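Local coordinates for protein ESSC (Geobacillus thermodenitrificans, PDB 5FWH) that forms the N-terminal forkhead-associated region of EssC, an FtsK/SpoIIIE-type ATPase component of the bacterial type VII secretion apparatus, and probably serves there in protein-protein contacts, at residues F39-N43 and I75-V79. Sequence-based numbering, arbitrary orientation.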
loop_
_atom_site.group_PDB
_atom_site.type_symbol
_atom_site.label_atom_id
_atom_site.label_comp_id
_atom_site.label_asym_id
_atom_site.label_seq_id
_atom_site.Cartn_x
_atom_site.Cartn_y
_atom_site.Cartn_z
ATOM N N PHE A 39 0.545 -20.245 4.572
ATOM C CA PHE A 39 -0.756 -20.580 5.171
ATOM C C PHE A 39 -1.363 -21.908 4.622
ATOM O O PHE A 39 -1.131 -22.267 3.450
ATOM C CB PHE A 39 -1.737 -19.463 4.883
ATOM C CG PHE A 39 -1.556 -18.222 5.716
ATOM C CD1 PHE A 39 -0.311 -17.838 6.268
ATOM C CD2 PHE A 39 -2.650 -17.405 5.939
ATOM C CE1 PHE A 39 -0.187 -16.675 7.018
ATOM C CE2 PHE A 39 -2.527 -16.241 6.697
ATOM C CZ PHE A 39 -1.300 -15.875 7.238
ATOM N N SER A 40 -2.174 -22.564 5.463
ATOM C CA SER A 40 -2.929 -23.824 5.223
ATOM C C SER A 40 -4.205 -23.697 4.359
ATOM O O SER A 40 -4.525 -24.567 3.530
ATOM C CB SER A 40 -3.399 -24.370 6.612
ATOM O OG SER A 40 -4.302 -23.464 7.350
ATOM N N PHE A 41 -4.978 -22.647 4.673
ATOM C CA PHE A 41 -6.315 -22.413 4.147
ATOM C C PHE A 41 -7.246 -23.625 4.424
ATOM O O PHE A 41 -8.042 -24.030 3.556
ATOM C CB PHE A 41 -6.255 -22.039 2.642
ATOM C CG PHE A 41 -5.534 -20.752 2.372
ATOM C CD1 PHE A 41 -6.176 -19.534 2.578
ATOM C CD2 PHE A 41 -4.219 -20.762 1.976
ATOM C CE1 PHE A 41 -5.517 -18.347 2.363
ATOM C CE2 PHE A 41 -3.548 -19.597 1.762
ATOM C CZ PHE A 41 -4.190 -18.381 1.951
ATOM N N ARG A 42 -7.151 -24.169 5.637
ATOM C CA ARG A 42 -8.008 -25.267 6.034
ATOM C C ARG A 42 -9.478 -24.834 6.177
ATOM O O ARG A 42 -10.359 -25.613 5.928
ATOM C CB ARG A 42 -7.506 -25.929 7.292
ATOM C CG ARG A 42 -7.627 -27.443 7.206
ATOM C CD ARG A 42 -7.134 -28.139 8.476
ATOM N NE ARG A 42 -5.909 -27.498 8.954
ATOM C CZ ARG A 42 -4.708 -27.628 8.390
ATOM N NH1 ARG A 42 -4.513 -28.417 7.325
ATOM N NH2 ARG A 42 -3.677 -26.962 8.908
ATOM N N ASN A 43 -9.752 -23.589 6.526
ATOM C CA ASN A 43 -11.136 -23.085 6.315
ATOM C C ASN A 43 -11.358 -22.430 4.902
ATOM O O ASN A 43 -12.011 -21.393 4.765
ATOM C CB ASN A 43 -11.704 -22.249 7.526
ATOM C CG ASN A 43 -10.772 -21.119 8.034
ATOM O OD1 ASN A 43 -9.838 -20.683 7.359
ATOM N ND2 ASN A 43 -11.065 -20.623 9.259
ATOM N N ILE A 75 -10.582 -5.910 5.509
ATOM C CA ILE A 75 -11.105 -6.952 6.356
ATOM C C ILE A 75 -10.002 -7.864 6.888
ATOM O O ILE A 75 -9.037 -8.213 6.196
ATOM C CB ILE A 75 -12.150 -7.791 5.591
ATOM C CG1 ILE A 75 -13.019 -8.585 6.561
ATOM C CG2 ILE A 75 -11.481 -8.688 4.538
ATOM C CD1 ILE A 75 -14.172 -9.281 5.888
ATOM N N THR A 76 -10.182 -8.279 8.117
ATOM C CA THR A 76 -9.197 -9.118 8.761
ATOM C C THR A 76 -9.859 -10.473 8.957
ATOM O O THR A 76 -11.052 -10.553 9.169
ATOM C CB THR A 76 -8.769 -8.495 10.078
ATOM O OG1 THR A 76 -8.369 -7.172 9.803
ATOM C CG2 THR A 76 -7.589 -9.236 10.680
ATOM N N ILE A 77 -9.092 -11.529 8.831
ATOM C CA ILE A 77 -9.662 -12.864 8.629
ATOM C C ILE A 77 -8.715 -13.862 9.219
ATOM O O ILE A 77 -7.518 -13.707 9.084
ATOM C CB ILE A 77 -9.943 -13.230 7.127
ATOM C CG1 ILE A 77 -8.688 -13.184 6.234
ATOM C CG2 ILE A 77 -10.970 -12.288 6.501
ATOM C CD1 ILE A 77 -8.094 -14.518 5.847
ATOM N N ASP A 78 -9.284 -14.867 9.896
ATOM C CA ASP A 78 -8.547 -15.985 10.510
ATOM C C ASP A 78 -8.321 -17.190 9.576
ATOM O O ASP A 78 -9.301 -17.815 9.118
ATOM C CB ASP A 78 -9.293 -16.465 11.744
ATOM C CG ASP A 78 -8.367 -17.062 12.732
ATOM O OD1 ASP A 78 -7.858 -18.188 12.481
ATOM O OD2 ASP A 78 -8.093 -16.360 13.722
ATOM N N VAL A 79 -7.043 -17.504 9.311
ATOM C CA VAL A 79 -6.610 -18.718 8.576
ATOM C C VAL A 79 -5.433 -19.311 9.312
ATOM O O VAL A 79 -4.947 -20.383 8.957
ATOM C CB VAL A 79 -6.118 -18.421 7.122
ATOM C CG1 VAL A 79 -6.300 -19.631 6.189
ATOM C CG2 VAL A 79 -6.799 -17.218 6.516
#
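Val79 packs against two phenyl rings, those of Phe39 and Phe41, meeting each obliquely; the side chain of Phe39 crosses that of Val79 at about a right angle. It belongs to an FHA-type beta-sandwich, at the end where the loop between strands 34-35 and 46-50 meets the chain leaving strand 73-77. The branched valine suits this place because it can touch both rings: CB lies 3.8 Å from CD2 of Phe39, whereas CG1 reaches CD1 of Phe41 at 3.6 Å. With chi1 at -153°, CG1 swings roughly opposite the backbone N and comes to 3.5 Å from CA of Phe41, so the methyl packs on the loop's backbone as well as its ring. Both rings also touch Met84 of the neighbouring strand 84-88, and the buried Phe41 touches Asn28 and Val36; phenylalanine suits here because its long, flat side chain lets a loop residue reach the sheet. Phe41 takes a left-handed backbone conformation where the loop turns beside Val79. Within that bend, Ser40 offers its short hydroxyl to the N-H of Arg42 in a weak hydrogen bond. On the solvent-exposed side, an amide is apt because it can donate to a backbone carbonyl: ND2 of Asn43 gives a weak, bent hydrogen bond to O of Asp78 (3.3 Å, 145° at the hydrogen), which also accepts a hydrogen bond from NE2 of Gln61. OD1 of Asn43 lies 3.4 Å from the same O of Asp78 without a hydrogen bond, two acceptors side by side, and 3.9 Å from CG1 of Val79.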